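Local coordinates for protein putative LacI-family transcriptional regulator (Bacteroides fragilis, PDB 3GBV) that probably regulates transcription as a LacI-family regulator, its periplasmic-binding-protein-like region presumably sensing a small-molecule effector and controlling DNA binding, at residues Ala12-Lys17 with Gln63-Glu68; Gly85-Leu90 with Tyr97-Ser102; Pro109-Gly114 with Ile262-Asp267. All blocks are in the same frame, centred on the assembly; numbering follows the deposited sequence.

How the interactions relate
All three contacts lie in the same lobe and fasten helices to one parallel sheet, but on both of its faces. Interactions 1 and 2 share a face: helices 55-66 and 84-93 lie side by side there, Ile66 CD1 sitting 3.3 Å from Ala89 CB. Interaction 3 puts helix 254-270 on the opposite face, where Ile262 reaches Cys13 of the interaction 1 strand. Interactions 2 and 3 use neighbouring strands, 97-100 and 111-114. Each contact is buried, although Leu110 of interaction 3 is partly exposed. Interaction 1 is purely aliphatic, interaction 2 sets threonine and leucine against two tyrosines, and interaction 3 brings a threonine hydroxyl to a phenylalanine rim.

Interaction 1: residues Ala12-Lys17 with Gln63-Glu68; sequences ACLLPK and QAVIEE
Val65, in the last turn of helix 55-66, packs on strand 9-16, touching two alternate residues, Ala12 and Leu14. Its CB points at the strand but stands back from it, and the contact is made by the two methyl groups. CG1 lies anti to the backbone N (chi1 175°) and reaches the methyl of Ala12, with Val65 CG1 3.6 Å from Ala12 CB. CG2, on the branch beside the backbone N, extends toward the tip of Leu14 and lies 4.3 Å from Leu14 CD1, a looser approach. Leu14 divides its own two methyls between neighbours: CD1 is turned to the valine, while CD2 lies 3.9 Å from CE2 of Phe86, on the adjacent helix 84-93. The intervening Cys13 points to the other face of the sheet, where it packs on Ile31 of helix 23-37.

All three touching residues are buried, and what passes between them is aliphatic packing alone. The strand is hydrogen-bonded on both flanks, Ala12 and Leu14 pairing with strand 72-75 and Cys13 with strand 43-50. Just past the helix end, Glu68 OE1 makes a weak hydrogen bond to Asn46 ND2 of strand 43-50, a polar tie beside the apolar one. Helix 55-66 connects strands 43-50 and 72-75, which flank strand 9-16, and it therefore passes over this strand on its way; such a beta-alpha-beta crossover spanning the first strand, with strand order 2-1-3, is characteristic of the Rossmann-like lobes of periplasmic binding proteins.

Interaction 2: residues Gly85-Leu90 with Tyr97-Ser102; sequences GFTDAL and YIYIDS
Thr87 is pressed against the hydroxyl ends of Tyr97 and Tyr99, and this is where the contact is tightest. Its CG2 methyl comes to 3.2 Å from Tyr99 OH, near the plane of that ring and at its edge, while Thr87 CB lies 3.4 Å from Tyr97 OH. With chi1 at 54° the methyl faces both phenol oxygens, and OG1 is turned back along the helix, where its one proton can be shared, weakly, between the carbonyl oxygens of Thr83 and Lys84. The tyrosine oxygens find their polar partner elsewhere: both are hydrogen-bonded to the carbonyl oxygen of Ala107, which ties the two ring ends together. The rings also meet directly, Tyr97 CD1 standing 3.9 Å above one face of Tyr99, toward its rim.

These residues belong to the beta-alpha-beta unit made by strand 72-75, helix 84-93 and strand 97-100. The helix runs roughly antiparallel to the strand that follows it, at 147°, with 10.8 Å between the axes of the two segments. One turn beyond Thr87, Leu90 packs obliquely against the base of the Tyr97 ring, its CD1 3.7 Å from Tyr97 CD2. On the outer side of the helix the character changes: Gly85 and Asp88 are exposed, the CB of Asp88 points away from the strand, and its carboxylate forms a salt bridge with Lys84.

Interaction 3: residues Pro109-Gly114 with Ile262-Asp267; sequences PLAFFG and IKTLCD
Rotation about chi1 sets the hydroxyl of Thr264 against the rim of Phe113 and its methyl toward Ala111. At -56°, the threonine torsion leaves CG2 anti to the backbone N, directed at the strand, and OG1 beside that N; Phe113, with chi1 of -70°, holds its ring anti to its own carbonyl carbon, and the two side chains run alongside each other, pointing opposite ways. The contact places helix 254-270 on one face of the parallel sheet of a periplasmic-binding-protein-like lobe. That helix follows strand 246-251 of the second sheet and precedes strand 278-280 of the first, so it lies on the part of the chain that has returned from one lobe to the other.

The phenylalanine offers its edge. OG1 of Thr264 lies near the ring plane, 3.1 Å from Phe113 CZ and 3.3 Å from Phe113 CE2, an approach consistent with a weak C-H to oxygen contact. The hydroxyl is also hydrogen-bonded to the carbonyl oxygen of Asn260, one turn earlier, so this buried polar group is satisfied within its own helix. The threonine methyl is held less closely, Thr264 CG2 standing 4.1 Å from Ala111 CB. Strand alternation explains the pairing: Ala111 and Phe113 point at the helix, whereas Phe112 lies on the other face and packs on Tyr99.

At Leu110, which is partly exposed, the packing becomes aliphatic. This residue, which also touches His268 and Val275, meets Leu265, itself lying on Ile98 and Phe11. The two leucines approach through single methyl branches, Leu110 CD2 lying 4.4 Å from Leu265 CD2.

Interaction 1: residues Ala12-Lys17 with Gln63-Glu68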
loop_
_atom_site.group_PDB
_atom_site.type_symbol
_atom_site.label_atom_id
_atom_site.label_comp_id
_atom_site.label_asym_id
_atom_site.label_seq_id
_atom_site.Cartn_x
_atom_site.Cartn_y
_atom_site.Cartn_z
ATOM N N ALA A 12 28.231 0.551 9.555
ATOM C CA ALA A 12 28.650 0.874 8.196
ATOM C C ALA A 12 27.564 0.455 7.204
ATOM O O ALA A 12 27.161 -0.708 7.173
ATOM C CB ALA A 12 29.968 0.170 7.874
ATOM N N CYS A 13 27.092 1.399 6.399
ATOM C CA CYS A 13 26.057 1.106 5.411
ATOM C C CYS A 13 26.654 1.199 4.012
ATOM O O CYS A 13 26.987 2.284 3.543
ATOM C CB CYS A 13 24.896 2.095 5.553
ATOM S SG CYS A 13 24.291 2.277 7.260
ATOM N N LEU A 14 26.787 0.057 3.348
ATOM C CA LEU A 14 27.371 0.021 2.012
ATOM C C LEU A 14 26.284 -0.060 0.945
ATOM O O LEU A 14 25.586 -1.067 0.821
ATOM C CB LEU A 14 28.325 -1.172 1.912
ATOM C CG LEU A 14 29.269 -1.253 0.712
ATOM C CD1 LEU A 14 30.150 -0.009 0.664
ATOM C CD2 LEU A 14 30.122 -2.525 0.821
ATOM N N LEU A 15 26.143 1.022 0.185
ATOM C CA LEU A 15 25.132 1.105 -0.859
ATOM C C LEU A 15 25.764 1.487 -2.195
ATOM O O LEU A 15 26.856 2.060 -2.238
ATOM C CB LEU A 15 24.090 2.164 -0.488
ATOM C CG LEU A 15 23.406 2.077 0.876
ATOM C CD1 LEU A 15 22.646 3.369 1.136
ATOM C CD2 LEU A 15 22.476 0.884 0.915
ATOM N N PRO A 16 25.088 1.163 -3.307
ATOM C CA PRO A 16 25.592 1.486 -4.647
ATOM C C PRO A 16 25.640 2.996 -4.877
ATOM O O PRO A 16 24.714 3.715 -4.493
ATOM C CB PRO A 16 24.569 0.825 -5.573
ATOM C CG PRO A 16 24.035 -0.314 -4.761
ATOM C CD PRO A 16 23.888 0.310 -3.392
ATOM N N LYS A 17 26.716 3.481 -5.495
ATOM C CA LYS A 17 26.822 4.906 -5.796
ATOM C C LYS A 17 25.581 5.256 -6.607
ATOM O O LYS A 17 25.080 4.433 -7.372
ATOM C CB LYS A 17 28.080 5.206 -6.626
ATOM C CG LYS A 17 29.397 5.165 -5.846
ATOM C CD LYS A 17 30.599 5.276 -6.789
ATOM C CE LYS A 17 31.932 5.196 -6.044
ATOM N NZ LYS A 17 33.084 4.981 -6.981
ATOM N N GLN A 63 37.054 -3.342 1.722
ATOM C CA GLN A 63 38.198 -3.545 2.597
ATOM C C GLN A 63 38.316 -2.335 3.533
ATOM O O GLN A 63 38.613 -2.477 4.721
ATOM C CB GLN A 63 39.474 -3.678 1.762
ATOM C CG GLN A 63 40.747 -3.832 2.584
ATOM C CD GLN A 63 40.838 -5.180 3.276
ATOM O OE1 GLN A 63 41.016 -6.213 2.624
ATOM N NE2 GLN A 63 40.710 -5.180 4.602
ATOM N N ALA A 64 38.086 -1.144 2.986
ATOM C CA ALA A 64 38.156 0.072 3.780
ATOM C C ALA A 64 37.100 -0.007 4.877
ATOM O O ALA A 64 37.351 0.386 6.013
ATOM C CB ALA A 64 37.917 1.297 2.902
ATOM N N VAL A 65 35.923 -0.526 4.531
ATOM C CA VAL A 65 34.840 -0.667 5.502
ATOM C C VAL A 65 35.245 -1.637 6.599
ATOM O O VAL A 65 35.082 -1.354 7.784
ATOM C CB VAL A 65 33.544 -1.196 4.852
ATOM C CG1 VAL A 65 32.489 -1.449 5.926
ATOM C CG2 VAL A 65 33.024 -0.194 3.840
ATOM N N ILE A 66 35.764 -2.788 6.197
ATOM C CA ILE A 66 36.200 -3.791 7.156
ATOM C C ILE A 66 37.293 -3.204 8.047
ATOM O O ILE A 66 37.324 -3.444 9.254
ATOM C CB ILE A 66 36.744 -5.047 6.434
ATOM C CG1 ILE A 66 35.592 -5.779 5.746
ATOM C CG2 ILE A 66 37.438 -5.968 7.422
ATOM C CD1 ILE A 66 36.028 -6.929 4.871
ATOM N N GLU A 67 38.180 -2.418 7.446
ATOM C CA GLU A 67 39.274 -1.812 8.190
ATOM C C GLU A 67 38.851 -0.657 9.097
ATOM O O GLU A 67 39.667 -0.108 9.832
ATOM C CB GLU A 67 40.382 -1.383 7.224
ATOM C CG GLU A 67 41.316 -2.538 6.867
ATOM C CD GLU A 67 42.217 -2.232 5.689
ATOM O OE1 GLU A 67 42.540 -1.044 5.480
ATOM O OE2 GLU A 67 42.613 -3.184 4.980
ATOM N N GLU A 68 37.573 -0.296 9.050
ATOM C CA GLU A 68 37.059 0.764 9.910
ATOM C C GLU A 68 36.588 0.134 11.216
ATOM O O GLU A 68 36.227 0.837 12.156
ATOM C CB GLU A 68 35.906 1.504 9.230
ATOM C CG GLU A 68 36.370 2.602 8.286
ATOM C CD GLU A 68 35.334 2.972 7.238
ATOM O OE1 GLU A 68 34.908 4.147 7.204
ATOM O OE2 GLU A 68 34.949 2.091 6.436
#

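Interaction 2: residues Gly85-Leu90 with Tyr97-Ser102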
loop_
_atom_site.group_PDB
_atom_site.type_symbol
_atom_site.label_atom_id
_atom_site.label_comp_id
_atom_site.label_asym_id
_atom_site.label_seq_id
_atom_site.Cartn_x
_atom_site.Cartn_y
_atom_site.Cartn_z
ATOM N N GLY A 85 34.363 -12.524 -0.596
ATOM C CA GLY A 85 35.455 -12.062 0.234
ATOM C C GLY A 85 34.984 -11.151 1.354
ATOM O O GLY A 85 35.447 -11.260 2.496
ATOM N N PHE A 86 34.050 -10.260 1.031
ATOM C CA PHE A 86 33.531 -9.309 2.006
ATOM C C PHE A 86 32.803 -10.006 3.154
ATOM O O PHE A 86 33.159 -9.830 4.318
ATOM C CB PHE A 86 32.603 -8.302 1.308
ATOM C CG PHE A 86 32.164 -7.163 2.188
ATOM C CD1 PHE A 86 33.088 -6.450 2.948
ATOM C CD2 PHE A 86 30.822 -6.802 2.257
ATOM C CE1 PHE A 86 32.673 -5.392 3.766
ATOM C CE2 PHE A 86 30.401 -5.754 3.064
ATOM C CZ PHE A 86 31.321 -5.047 3.821
ATOM N N THR A 87 31.802 -10.811 2.818
ATOM C CA THR A 87 31.018 -11.530 3.814
ATOM C C THR A 87 31.831 -12.544 4.621
ATOM O O THR A 87 31.558 -12.749 5.803
ATOM C CB THR A 87 29.817 -12.234 3.148
ATOM O OG1 THR A 87 30.282 -13.062 2.075
ATOM C CG2 THR A 87 28.827 -11.192 2.595
ATOM N N ASP A 88 32.815 -13.190 3.995
ATOM C CA ASP A 88 33.648 -14.144 4.733
ATOM C C ASP A 88 34.446 -13.379 5.785
ATOM O O ASP A 88 34.618 -13.835 6.920
ATOM C CB ASP A 88 34.622 -14.883 3.808
ATOM C CG ASP A 88 33.972 -16.041 3.079
ATOM O OD1 ASP A 88 32.960 -16.574 3.584
ATOM O OD2 ASP A 88 34.487 -16.432 2.010
ATOM N N ALA A 89 34.920 -12.201 5.397
ATOM C CA ALA A 89 35.702 -11.361 6.291
ATOM C C ALA A 89 34.851 -10.839 7.444
ATOM O O ALA A 89 35.339 -10.710 8.564
ATOM C CB ALA A 89 36.311 -10.194 5.511
ATOM N N LEU A 90 33.586 -10.528 7.175
ATOM C CA LEU A 90 32.709 -10.036 8.226
ATOM C C LEU A 90 32.408 -11.156 9.222
ATOM O O LEU A 90 32.438 -10.938 10.434
ATOM C CB LEU A 90 31.405 -9.479 7.635
ATOM C CG LEU A 90 31.497 -8.178 6.814
ATOM C CD1 LEU A 90 30.098 -7.758 6.377
ATOM C CD2 LEU A 90 32.152 -7.064 7.628
ATOM N N TYR A 97 26.008 -8.608 9.819
ATOM C CA TYR A 97 25.609 -7.805 8.678
ATOM C C TYR A 97 24.186 -8.083 8.207
ATOM O O TYR A 97 23.666 -9.199 8.333
ATOM C CB TYR A 97 26.600 -7.983 7.527
ATOM C CG TYR A 97 26.690 -9.374 6.952
ATOM C CD1 TYR A 97 25.875 -9.762 5.890
ATOM C CD2 TYR A 97 27.654 -10.278 7.408
ATOM C CE1 TYR A 97 26.027 -11.008 5.290
ATOM C CE2 TYR A 97 27.810 -11.531 6.813
ATOM C CZ TYR A 97 27.001 -11.884 5.754
ATOM O OH TYR A 97 27.184 -13.101 5.138
ATOM N N ILE A 98 23.568 -7.041 7.666
ATOM C CA ILE A 98 22.203 -7.108 7.184
ATOM C C ILE A 98 22.099 -6.864 5.680
ATOM O O ILE A 98 22.703 -5.930 5.149
ATOM C CB ILE A 98 21.326 -6.054 7.905
ATOM C CG1 ILE A 98 21.245 -6.385 9.398
ATOM C CG2 ILE A 98 19.940 -5.990 7.263
ATOM C CD1 ILE A 98 20.533 -5.345 10.206
ATOM N N TYR A 99 21.339 -7.713 4.998
ATOM C CA TYR A 99 21.129 -7.531 3.573
ATOM C C TYR A 99 19.832 -6.766 3.357
ATOM O O TYR A 99 18.845 -6.961 4.068
ATOM C CB TYR A 99 21.001 -8.864 2.822
ATOM C CG TYR A 99 22.286 -9.644 2.610
ATOM C CD1 TYR A 99 23.501 -8.992 2.358
ATOM C CD2 TYR A 99 22.270 -11.037 2.608
ATOM C CE1 TYR A 99 24.668 -9.721 2.111
ATOM C CE2 TYR A 99 23.429 -11.771 2.360
ATOM C CZ TYR A 99 24.621 -11.113 2.114
ATOM O OH TYR A 99 25.764 -11.848 1.882
ATOM N N ILE A 100 19.852 -5.882 2.373
ATOM C CA ILE A 100 18.673 -5.132 2.014
ATOM C C ILE A 100 18.523 -5.295 0.512
ATOM O O ILE A 100 19.518 -5.413 -0.216
ATOM C CB ILE A 100 18.799 -3.638 2.355
ATOM C CG1 ILE A 100 20.119 -3.089 1.820
ATOM C CG2 ILE A 100 18.682 -3.440 3.848
ATOM C CD1 ILE A 100 20.320 -1.603 2.085
ATOM N N ASP A 101 17.272 -5.326 0.066
ATOM C CA ASP A 101 16.930 -5.458 -1.342
ATOM C C ASP A 101 17.142 -6.856 -1.930
ATOM O O ASP A 101 16.183 -7.513 -2.334
ATOM C CB ASP A 101 17.704 -4.435 -2.162
ATOM C CG ASP A 101 17.164 -4.309 -3.551
ATOM O OD1 ASP A 101 15.968 -3.961 -3.673
ATOM O OD2 ASP A 101 17.922 -4.569 -4.505
ATOM N N SER A 102 18.394 -7.306 -1.984
ATOM C CA SER A 102 18.706 -8.627 -2.522
ATOM C C SER A 102 19.314 -9.528 -1.458
ATOM O O SER A 102 20.030 -9.057 -0.573
ATOM C CB SER A 102 19.709 -8.522 -3.681
ATOM O OG SER A 102 19.199 -7.779 -4.772
#

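Interaction 3: residues Pro109-Gly114 with Ile262-Asp267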
loop_
_atom_site.group_PDB
_atom_site.type_symbol
_atom_site.label_atom_id
_atom_site.label_comp_id
_atom_site.label_asym_id
_atom_site.label_seq_id
_atom_site.Cartn_x
_atom_site.Cartn_y
_atom_site.Cartn_z
ATOM N N PRO A 109 22.766 -13.654 6.037
ATOM C CA PRO A 109 23.066 -12.518 6.910
ATOM C C PRO A 109 22.377 -12.698 8.253
ATOM O O PRO A 109 21.790 -13.748 8.527
ATOM C CB PRO A 109 22.458 -11.362 6.151
ATOM C CG PRO A 109 21.154 -11.987 5.699
ATOM C CD PRO A 109 21.604 -13.347 5.180
ATOM N N LEU A 110 22.444 -11.658 9.078
ATOM C CA LEU A 110 21.794 -11.673 10.375
ATOM C C LEU A 110 20.319 -11.444 10.104
ATOM O O LEU A 110 19.461 -12.053 10.744
ATOM C CB LEU A 110 22.322 -10.541 11.256
ATOM C CG LEU A 110 21.449 -10.174 12.465
ATOM C CD1 LEU A 110 21.474 -11.293 13.505
ATOM C CD2 LEU A 110 21.961 -8.881 13.067
ATOM N N ALA A 111 20.043 -10.566 9.136
ATOM C CA ALA A 111 18.677 -10.218 8.755
ATOM C C ALA A 111 18.598 -9.648 7.333
ATOM O O ALA A 111 19.575 -9.102 6.809
ATOM C CB ALA A 111 18.106 -9.221 9.746
ATOM N N PHE A 112 17.421 -9.777 6.725
ATOM C CA PHE A 112 17.175 -9.301 5.368
ATOM C C PHE A 112 15.896 -8.492 5.316
ATOM O O PHE A 112 14.892 -8.854 5.931
ATOM C CB PHE A 112 17.046 -10.477 4.392
ATOM C CG PHE A 112 16.494 -10.093 3.035
ATOM C CD1 PHE A 112 17.274 -9.396 2.118
ATOM C CD2 PHE A 112 15.187 -10.425 2.682
ATOM C CE1 PHE A 112 16.760 -9.035 0.868
ATOM C CE2 PHE A 112 14.664 -10.070 1.434
ATOM C CZ PHE A 112 15.451 -9.374 0.529
ATOM N N PHE A 113 15.949 -7.395 4.570
ATOM C CA PHE A 113 14.811 -6.506 4.390
ATOM C C PHE A 113 14.702 -6.254 2.902
ATOM O O PHE A 113 15.627 -5.709 2.278
ATOM C CB PHE A 113 15.023 -5.178 5.125
ATOM C CG PHE A 113 14.969 -5.297 6.619
ATOM C CD1 PHE A 113 13.753 -5.276 7.284
ATOM C CD2 PHE A 113 16.136 -5.465 7.362
ATOM C CE1 PHE A 113 13.693 -5.427 8.663
ATOM C CE2 PHE A 113 16.086 -5.617 8.741
ATOM C CZ PHE A 113 14.863 -5.598 9.392
ATOM N N GLY A 114 13.571 -6.663 2.342
ATOM C CA GLY A 114 13.325 -6.495 0.925
ATOM C C GLY A 114 12.089 -7.282 0.537
ATOM O O GLY A 114 11.473 -7.952 1.373
ATOM N N ILE A 262 18.909 -0.422 10.609
ATOM C CA ILE A 262 19.597 0.178 11.750
ATOM C C ILE A 262 18.951 -0.247 13.061
ATOM O O ILE A 262 19.641 -0.550 14.040
ATOM C CB ILE A 262 19.565 1.714 11.672
ATOM C CG1 ILE A 262 20.134 2.187 10.333
ATOM C CG2 ILE A 262 20.370 2.300 12.827
ATOM C CD1 ILE A 262 21.599 1.855 10.130
ATOM N N LYS A 263 17.624 -0.257 13.083
ATOM C CA LYS A 263 16.890 -0.663 14.277
ATOM C C LYS A 263 17.304 -2.085 14.672
ATOM O O LYS A 263 17.604 -2.353 15.839
ATOM C CB LYS A 263 15.384 -0.621 14.011
ATOM C CG LYS A 263 14.532 -1.023 15.212
ATOM C CD LYS A 263 13.057 -1.051 14.854
ATOM C CE LYS A 263 12.201 -1.448 16.046
ATOM N NZ LYS A 263 12.592 -2.780 16.585
ATOM N N THR A 264 17.322 -2.982 13.687
ATOM C CA THR A 264 17.700 -4.376 13.911
ATOM C C THR A 264 19.116 -4.489 14.476
ATOM O O THR A 264 19.377 -5.309 15.349
ATOM C CB THR A 264 17.635 -5.190 12.607
ATOM O OG1 THR A 264 16.319 -5.095 12.033
ATOM C CG2 THR A 264 17.960 -6.651 12.893
ATOM N N LEU A 265 20.029 -3.671 13.972
ATOM C CA LEU A 265 21.401 -3.693 14.454
ATOM C C LEU A 265 21.467 -3.189 15.894
ATOM O O LEU A 265 22.206 -3.732 16.717
ATOM C CB LEU A 265 22.293 -2.829 13.558
ATOM C CG LEU A 265 22.571 -3.423 12.179
ATOM C CD1 LEU A 265 23.410 -2.458 11.333
ATOM C CD2 LEU A 265 23.302 -4.743 12.353
ATOM N N CYS A 266 20.688 -2.154 16.190
ATOM C CA CYS A 266 20.660 -1.582 17.529
ATOM C C CYS A 266 20.174 -2.591 18.553
ATOM O O CYS A 266 20.877 -2.888 19.513
ATOM C CB CYS A 266 19.759 -0.343 17.580
ATOM S SG CYS A 266 20.470 1.131 16.818
ATOM N N ASP A 267 18.986 -3.143 18.356
ATOM C CA ASP A 267 18.497 -4.076 19.353
ATOM C C ASP A 267 19.219 -5.416 19.388
ATOM O O ASP A 267 19.024 -6.199 20.313
ATOM C CB ASP A 267 16.973 -4.250 19.241
ATOM C CG ASP A 267 16.514 -4.492 17.837
ATOM O OD1 ASP A 267 15.288 -4.391 17.597
ATOM O OD2 ASP A 267 17.375 -4.788 16.981
#